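Local coordinates for amino acid adenylation domain-containing protein (Bacillus stratosphericus LAMA 585, PDB 6ULY) that probably selects an alpha-keto acid and activates it with ATP as a keto acyl adenylate, within a nonribosomal depsipeptide synthetase module, at residues Pro70-Phe75 against Val94-Ser99; Leu120-Leu125 against Tyr421-Glu426; Leu125-Asp130 against Arg149-Glu154. All coordinates share one frame; numbering follows the deposited sequence.

Interaction 1: residues Pro70-Phe75 against Val94-Ser99; sequences PVFFQF and VPTLVS
Phe73 and Pro95 form a tightly packed part of this contact. Pro95 CB sits over one face of the Phe73 ring, 3.8 Å from its centroid and offset toward the rim, a CH-pi contact, while Phe75 CE2 lies over the opposite face. The ring is thus clamped from both sides, and Leu97 CD2 touches its CD2 atom. Phe72 CE2 likewise packs on Val98 CG1 at 3.6 Å. Strands 70-74 and 94-97 run parallel, joined in a beta-alpha-beta crossover by helix 78-91, whose Cys88 packs on both Phe73 and Pro95. Val71 N donates to Val94 O, and Val71 O accepts Thr96 N at 2.7 Å plus a weak, 3.3 Å bond from Thr96 OG1. Phe73 N to Thr96 O, 3.2 Å, ends the ladder. The strands then part toward the exposed Ser99, whose CA stands 6.3 Å from Gln74 CA. Here the Gln74 amide makes the link, its chain bent where chi2 (-72°) places CD. NE2 donates to Ser99 O at 3.1 Å, from above that carbonyl plane, and to Phe73 O on an in-plane lone pair. With OE1 bonded to Tyr104, the amide is gripped at both ends, which implies a fixed flip and a side-chain tie across the diverging strands.

Interaction 2: residues Leu120-Leu125 against Tyr421-Glu426; sequences LLEHPL and YYRNDE
Arg423 grips the carbonyl of Leu120 side-on, its NE and NH2 both donating to Leu120 O at 3.3 Å. The oxygen lies only 3° out of the guanidinium plane; NE approaches in the carbonyl plane, whereas NH2 is tilted from it. A water adds a third donor to Leu120 O and also bonds Tyr422 OH at 2.7 Å, linking the phenol to the same acceptor. The acceptor belongs to the last turn of helix 109-120, which ends in a Schellman motif with Glu122 at C-prime. A carbonyl at a helix C-terminus would suit a cationic partner. On the other segment, Tyr421-Asn424 form a type II beta turn, and Asn424 N-caps helix 425-431. Apolar contacts flank the polar grip. Tyr422 holds CG anti to its backbone N (chi1 -173°), and its CE2 meets Leu121 CD2 at 3.6 Å. Leu120 CD1 packs on Arg423 CB at 3.7 Å as the two side chains slide past each other. Within the turn, Arg423 CG lies 3.5 Å above the Tyr422 ring, so this methylene covers the ring centre. Glu122 OE2, of opposite charge, lies 4.7 Å from Arg423 NH2 without contact. Arg423 NH1 instead forms a salt bridge with Asp425 OD2 of the second subunit.

Interaction 3: residues Leu125-Asp130 against Arg149-Glu154; sequences LILTDD and RVAAVE
Leu125 carries CG anti to its backbone N (chi1 168°), and a chi2 of 68° sets CD1 against Arg149 O at 3.4 Å and alongside Ala151 CB. The pairing is a parallel one, joining strand 125-128 to strand 150-152 at the outer edge of the seven-stranded mixed sheet within the AMP-binding enzyme region. Four backbone bonds zip the strands together, from Ile126 N to Arg149 O (2.9 Å) at one end to Val153 N to Thr128 O (3.1 Å) at the other. Ile126, Thr128 and Val150 lie on the face covered by helix 130-137, where Val136 packs on all three. On the opposite face, Ala151 CB is also met by the CD1 methyl of Leu127. Leu127 CG touches Val153 CG2 at 3.7 Å, the two side chains crossing at about a right angle, and Ala84 of helix 78-91 packs on both.

Past the strands the contact turns acidic. The Asp130 and Glu154 carboxylates reach tip to tip, their planes 22° apart, with Asp130 OD2 3.5 Å from Glu154 OE1. Asp129 OD1 is 3.7 Å from Glu154 OE2, although its OD2 accepts from the backbone N atoms of Ser76 and Ser77. Such crowding could raise the proton affinity of one carboxylate. Asp130 N may ease it, donating to Glu154 OE1 at 3.3 Å from above the carboxylate plane.

Interactions 1 and 3 lie in one sheet, their centres 10 Å apart, where strand 70-74 is flanked by 94-97 and 125-128. Phe72 O to Leu127 N (2.7 Å) and Gln74 N to Leu127 O (2.8 Å) are probable hydrogen bonds joining them. Interaction 2, centred 13 Å from interaction 1, shares Leu125 with interaction 3, so the loop leaving the Schellman-capped helix leads directly into that sheet. Leu121 CD1 packs on Thr96 OG1 at 3.4 Å, bringing interactions 1 and 2 together. The bound keto acyl adenylate is about 11 Å from the side chain of Leu97 in interaction 1, so that side chain does not touch the ligand, while interaction 2 faces the second subunit.

Interaction 1: residues Pro70-Phe75 against Val94-Ser99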
# COMPACT_ATOMS: atom_id res chain seq x y z
N PRO A 70 16.52 -20.31 -0.43
CA PRO A 70 15.23 -20.22 -1.12
C PRO A 70 15.34 -20.65 -2.57
O PRO A 70 16.41 -20.61 -3.19
CB PRO A 70 14.88 -18.73 -1.01
CG PRO A 70 16.19 -18.05 -0.92
CD PRO A 70 17.10 -18.98 -0.18
N VAL A 71 14.21 -21.08 -3.11
CA VAL A 71 14.09 -21.49 -4.50
C VAL A 71 12.84 -20.86 -5.08
O VAL A 71 11.75 -21.01 -4.51
CB VAL A 71 14.04 -23.03 -4.64
CG1 VAL A 71 13.95 -23.42 -6.11
CG2 VAL A 71 15.24 -23.66 -3.97
N PHE A 72 12.99 -20.18 -6.20
CA PHE A 72 11.92 -19.38 -6.79
C PHE A 72 11.18 -20.24 -7.82
O PHE A 72 11.72 -20.55 -8.88
CB PHE A 72 12.49 -18.12 -7.43
CG PHE A 72 11.51 -16.99 -7.54
CD1 PHE A 72 11.45 -16.02 -6.55
CD2 PHE A 72 10.66 -16.90 -8.62
CE1 PHE A 72 10.56 -14.98 -6.65
CE2 PHE A 72 9.76 -15.85 -8.72
CZ PHE A 72 9.71 -14.89 -7.73
N PHE A 73 9.94 -20.60 -7.51
CA PHE A 73 9.15 -21.46 -8.39
C PHE A 73 8.45 -20.63 -9.46
O PHE A 73 7.79 -19.63 -9.16
CB PHE A 73 8.11 -22.24 -7.59
CG PHE A 73 8.68 -23.44 -6.86
CD1 PHE A 73 10.03 -23.51 -6.55
CD2 PHE A 73 7.85 -24.49 -6.50
CE1 PHE A 73 10.53 -24.61 -5.88
CE2 PHE A 73 8.35 -25.59 -5.83
CZ PHE A 73 9.70 -25.65 -5.53
N GLN A 74 8.57 -21.08 -10.72
CA GLN A 74 7.90 -20.46 -11.87
C GLN A 74 7.47 -21.61 -12.78
O GLN A 74 8.19 -21.98 -13.71
CB GLN A 74 8.82 -19.47 -12.58
CG GLN A 74 8.98 -18.15 -11.85
CD GLN A 74 7.73 -17.29 -11.93
OE1 GLN A 74 7.59 -16.46 -12.82
NE2 GLN A 74 6.81 -17.51 -11.00
N PHE A 75 6.29 -22.16 -12.51
CA PHE A 75 5.84 -23.39 -13.13
C PHE A 75 4.52 -23.18 -13.86
O PHE A 75 3.67 -22.40 -13.42
CB PHE A 75 5.67 -24.51 -12.10
CG PHE A 75 6.97 -25.05 -11.58
CD1 PHE A 75 7.73 -25.91 -12.35
CD2 PHE A 75 7.44 -24.68 -10.34
CE1 PHE A 75 8.93 -26.40 -11.89
CE2 PHE A 75 8.64 -25.17 -9.86
CZ PHE A 75 9.39 -26.03 -10.63
N VAL A 94 13.82 -23.97 0.65
CA VAL A 94 12.57 -23.27 0.93
C VAL A 94 11.95 -22.81 -0.38
O VAL A 94 12.40 -21.81 -0.97
CB VAL A 94 12.80 -22.07 1.86
CG1 VAL A 94 11.48 -21.50 2.31
CG2 VAL A 94 13.63 -22.47 3.07
N PRO A 95 10.90 -23.47 -0.87
CA PRO A 95 10.25 -23.00 -2.09
C PRO A 95 9.58 -21.65 -1.88
O PRO A 95 9.05 -21.36 -0.81
CB PRO A 95 9.20 -24.08 -2.39
CG PRO A 95 9.64 -25.26 -1.61
CD PRO A 95 10.30 -24.72 -0.39
N THR A 96 9.58 -20.85 -2.94
CA THR A 96 8.84 -19.60 -2.99
C THR A 96 7.68 -19.80 -3.97
O THR A 96 7.88 -19.77 -5.18
CB THR A 96 9.74 -18.45 -3.42
OG1 THR A 96 10.89 -18.42 -2.57
CG2 THR A 96 8.99 -17.13 -3.32
N LEU A 97 6.49 -20.01 -3.43
CA LEU A 97 5.31 -20.30 -4.24
C LEU A 97 4.75 -19.00 -4.79
O LEU A 97 4.23 -18.17 -4.03
CB LEU A 97 4.27 -21.05 -3.41
CG LEU A 97 4.79 -22.25 -2.61
CD1 LEU A 97 3.63 -22.99 -1.96
CD2 LEU A 97 5.58 -23.19 -3.50
N VAL A 98 4.87 -18.81 -6.10
CA VAL A 98 4.30 -17.65 -6.77
C VAL A 98 3.98 -18.04 -8.21
O VAL A 98 4.78 -18.71 -8.88
CB VAL A 98 5.24 -16.43 -6.72
CG1 VAL A 98 6.59 -16.75 -7.34
CG2 VAL A 98 4.60 -15.22 -7.42
N SER A 99 2.80 -17.63 -8.67
CA SER A 99 2.38 -17.98 -10.02
C SER A 99 3.32 -17.38 -11.05
O SER A 99 3.96 -16.36 -10.81
CB SER A 99 0.95 -17.49 -10.28
OG SER A 99 0.88 -16.08 -10.11

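Interaction 2: residues Leu120-Leu125 against Tyr421-Glu426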
# COMPACT_ATOMS: atom_id res chain seq x y z
N LEU A 120 14.36 -9.53 -3.01
CA LEU A 120 14.26 -9.66 -1.56
C LEU A 120 14.89 -10.95 -1.07
O LEU A 120 15.45 -10.99 0.03
CB LEU A 120 12.79 -9.59 -1.13
CG LEU A 120 12.54 -9.46 0.37
CD1 LEU A 120 13.16 -8.16 0.90
CD2 LEU A 120 11.05 -9.52 0.69
N LEU A 121 14.81 -12.01 -1.86
CA LEU A 121 15.38 -13.31 -1.53
C LEU A 121 16.83 -13.46 -1.97
O LEU A 121 17.35 -14.57 -1.98
CB LEU A 121 14.53 -14.42 -2.15
CG LEU A 121 13.10 -14.51 -1.59
CD1 LEU A 121 12.19 -15.26 -2.54
CD2 LEU A 121 13.12 -15.19 -0.23
N GLU A 122 17.48 -12.36 -2.35
CA GLU A 122 18.89 -12.37 -2.73
C GLU A 122 19.14 -13.30 -3.92
O GLU A 122 19.99 -14.19 -3.88
CB GLU A 122 19.77 -12.75 -1.54
CG GLU A 122 19.78 -11.70 -0.43
CD GLU A 122 20.66 -12.08 0.74
OE1 GLU A 122 21.00 -13.27 0.87
OE2 GLU A 122 21.03 -11.18 1.53
N HIS A 123 18.39 -13.07 -4.99
CA HIS A 123 18.65 -13.70 -6.28
C HIS A 123 18.67 -15.22 -6.17
O HIS A 123 19.70 -15.85 -6.45
CB HIS A 123 19.98 -13.20 -6.84
CG HIS A 123 20.14 -11.72 -6.81
ND1 HIS A 123 19.09 -10.85 -7.02
CD2 HIS A 123 21.22 -10.94 -6.58
CE1 HIS A 123 19.52 -9.61 -6.93
NE2 HIS A 123 20.81 -9.63 -6.66
N PRO A 124 17.57 -15.85 -5.77
CA PRO A 124 17.54 -17.31 -5.70
C PRO A 124 17.42 -17.94 -7.07
O PRO A 124 16.93 -17.34 -8.03
CB PRO A 124 16.30 -17.59 -4.85
CG PRO A 124 15.40 -16.43 -5.13
CD PRO A 124 16.30 -15.24 -5.34
N LEU A 125 17.87 -19.19 -7.15
CA LEU A 125 17.67 -19.96 -8.37
C LEU A 125 16.19 -20.01 -8.70
O LEU A 125 15.36 -20.29 -7.83
CB LEU A 125 18.22 -21.38 -8.19
CG LEU A 125 17.83 -22.40 -9.28
CD1 LEU A 125 18.49 -22.04 -10.60
CD2 LEU A 125 18.20 -23.81 -8.85
N TYR A 421 6.17 -11.92 7.60
CA TYR A 421 6.62 -11.49 6.29
C TYR A 421 8.14 -11.40 6.27
O TYR A 421 8.76 -10.86 7.19
CB TYR A 421 6.01 -10.14 5.92
CG TYR A 421 4.50 -10.11 5.97
CD1 TYR A 421 3.74 -10.91 5.12
CD2 TYR A 421 3.84 -9.25 6.84
CE1 TYR A 421 2.37 -10.87 5.15
CE2 TYR A 421 2.46 -9.21 6.88
CZ TYR A 421 1.73 -10.02 6.04
OH TYR A 421 0.36 -9.97 6.08
N TYR A 422 8.74 -11.92 5.20
CA TYR A 422 10.19 -12.00 5.12
C TYR A 422 10.80 -10.61 4.98
O TYR A 422 10.38 -9.81 4.14
CB TYR A 422 10.59 -12.88 3.93
CG TYR A 422 12.06 -13.20 3.82
CD1 TYR A 422 12.75 -13.82 4.87
CD2 TYR A 422 12.77 -12.89 2.67
CE1 TYR A 422 14.10 -14.11 4.76
CE2 TYR A 422 14.12 -13.18 2.56
CZ TYR A 422 14.77 -13.79 3.60
OH TYR A 422 16.12 -14.07 3.47
N ARG A 423 11.78 -10.32 5.83
CA ARG A 423 12.57 -9.09 5.74
C ARG A 423 11.68 -7.85 5.83
O ARG A 423 11.88 -6.86 5.11
CB ARG A 423 13.39 -9.08 4.45
CG ARG A 423 14.47 -10.16 4.40
CD ARG A 423 15.85 -9.56 4.19
NE ARG A 423 16.17 -9.40 2.78
CZ ARG A 423 17.03 -8.51 2.29
NH1 ARG A 423 17.64 -7.65 3.10
NH2 ARG A 423 17.26 -8.46 0.99
N ASN A 424 10.70 -7.88 6.73
CA ASN A 424 9.83 -6.72 6.91
C ASN A 424 9.29 -6.71 8.34
O ASN A 424 8.13 -7.02 8.61
CB ASN A 424 8.69 -6.72 5.89
CG ASN A 424 7.96 -5.40 5.85
OD1 ASN A 424 7.98 -4.65 6.82
ND2 ASN A 424 7.33 -5.10 4.72
N ASP A 425 10.16 -6.33 9.28
CA ASP A 425 9.74 -6.21 10.67
C ASP A 425 8.54 -5.28 10.81
O ASP A 425 7.63 -5.54 11.60
CB ASP A 425 10.90 -5.68 11.53
CG ASP A 425 12.07 -6.63 11.59
OD1 ASP A 425 11.98 -7.73 11.00
OD2 ASP A 425 13.08 -6.27 12.24
N GLU A 426 8.54 -4.18 10.05
CA GLU A 426 7.48 -3.19 10.20
C GLU A 426 6.12 -3.78 9.85
O GLU A 426 5.14 -3.59 10.58
CB GLU A 426 7.79 -1.97 9.33
CG GLU A 426 6.72 -0.90 9.38
CD GLU A 426 7.19 0.41 8.79
OE1 GLU A 426 8.24 0.43 8.12
OE2 GLU A 426 6.50 1.43 9.01
O HOH W 1 17.30 -12.61 1.49

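Interaction 3: residues Leu125-Asp130 against Arg149-Glu154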
# COMPACT_ATOMS: atom_id res chain seq x y z
N LEU A 125 17.87 -19.19 -7.15
CA LEU A 125 17.67 -19.96 -8.37
C LEU A 125 16.19 -20.01 -8.70
O LEU A 125 15.36 -20.29 -7.83
CB LEU A 125 18.22 -21.38 -8.19
CG LEU A 125 17.83 -22.40 -9.28
CD1 LEU A 125 18.49 -22.04 -10.60
CD2 LEU A 125 18.20 -23.81 -8.85
N ILE A 126 15.86 -19.73 -9.95
CA ILE A 126 14.49 -19.87 -10.43
C ILE A 126 14.34 -21.26 -11.03
O ILE A 126 15.13 -21.67 -11.88
CB ILE A 126 14.15 -18.77 -11.46
CG1 ILE A 126 14.33 -17.38 -10.83
CG2 ILE A 126 12.72 -18.96 -11.95
CD1 ILE A 126 14.13 -16.23 -11.81
N LEU A 127 13.33 -21.98 -10.56
CA LEU A 127 13.02 -23.33 -10.99
C LEU A 127 11.72 -23.29 -11.77
O LEU A 127 10.74 -22.70 -11.30
CB LEU A 127 12.92 -24.26 -9.79
CG LEU A 127 13.39 -25.70 -9.92
CD1 LEU A 127 14.82 -25.77 -10.42
CD2 LEU A 127 13.25 -26.39 -8.58
N THR A 128 11.69 -23.92 -12.94
CA THR A 128 10.58 -23.75 -13.86
C THR A 128 10.44 -24.99 -14.73
O THR A 128 11.07 -26.02 -14.48
CB THR A 128 10.77 -22.48 -14.70
OG1 THR A 128 9.80 -22.45 -15.76
CG2 THR A 128 12.17 -22.44 -15.30
N ASP A 129 9.61 -24.87 -15.76
CA ASP A 129 9.33 -25.92 -16.73
C ASP A 129 10.15 -25.73 -18.00
O ASP A 129 10.66 -24.64 -18.29
CB ASP A 129 7.85 -25.90 -17.12
CG ASP A 129 6.96 -26.29 -15.99
OD1 ASP A 129 7.37 -27.18 -15.21
OD2 ASP A 129 5.86 -25.72 -15.87
N ASP A 130 10.23 -26.80 -18.79
CA ASP A 130 10.79 -26.67 -20.13
C ASP A 130 9.93 -25.74 -20.98
O ASP A 130 10.46 -24.99 -21.81
CB ASP A 130 10.91 -28.04 -20.79
CG ASP A 130 12.11 -28.83 -20.28
OD1 ASP A 130 13.20 -28.24 -20.12
OD2 ASP A 130 11.96 -30.05 -20.04
N ARG A 149 19.54 -16.91 -12.60
CA ARG A 149 19.88 -18.32 -12.76
C ARG A 149 18.59 -19.11 -12.88
O ARG A 149 17.71 -19.00 -12.01
CB ARG A 149 20.71 -18.83 -11.59
CG ARG A 149 22.15 -18.33 -11.57
CD ARG A 149 22.83 -18.66 -10.26
NE ARG A 149 24.21 -18.17 -10.20
CZ ARG A 149 24.97 -18.20 -9.11
NH1 ARG A 149 24.50 -18.69 -7.97
NH2 ARG A 149 26.21 -17.73 -9.16
N VAL A 150 18.47 -19.90 -13.94
CA VAL A 150 17.26 -20.66 -14.22
C VAL A 150 17.64 -22.11 -14.48
O VAL A 150 18.74 -22.42 -14.94
CB VAL A 150 16.49 -20.08 -15.43
CG1 VAL A 150 15.07 -20.63 -15.47
CG2 VAL A 150 16.49 -18.56 -15.38
N ALA A 151 16.70 -23.02 -14.18
CA ALA A 151 16.91 -24.44 -14.40
C ALA A 151 15.55 -25.11 -14.50
O ALA A 151 14.64 -24.80 -13.72
CB ALA A 151 17.74 -25.07 -13.28
N ALA A 152 15.41 -26.02 -15.46
CA ALA A 152 14.17 -26.75 -15.66
C ALA A 152 14.16 -28.02 -14.81
O ALA A 152 15.21 -28.59 -14.51
CB ALA A 152 13.98 -27.10 -17.13
N VAL A 153 12.96 -28.46 -14.46
CA VAL A 153 12.80 -29.62 -13.59
C VAL A 153 12.83 -30.92 -14.38
O VAL A 153 13.45 -31.89 -13.95
CB VAL A 153 11.49 -29.47 -12.78
CG1 VAL A 153 11.06 -30.81 -12.21
CG2 VAL A 153 11.66 -28.45 -11.68
N GLU A 154 12.14 -30.98 -15.52
CA GLU A 154 12.09 -32.22 -16.30
C GLU A 154 13.47 -32.82 -16.55
O GLU A 154 13.65 -34.02 -16.31
CB GLU A 154 11.35 -31.98 -17.62
CG GLU A 154 9.86 -31.70 -17.47
CD GLU A 154 9.55 -30.22 -17.29
OE1 GLU A 154 10.46 -29.46 -16.92
OE2 GLU A 154 8.38 -29.83 -17.53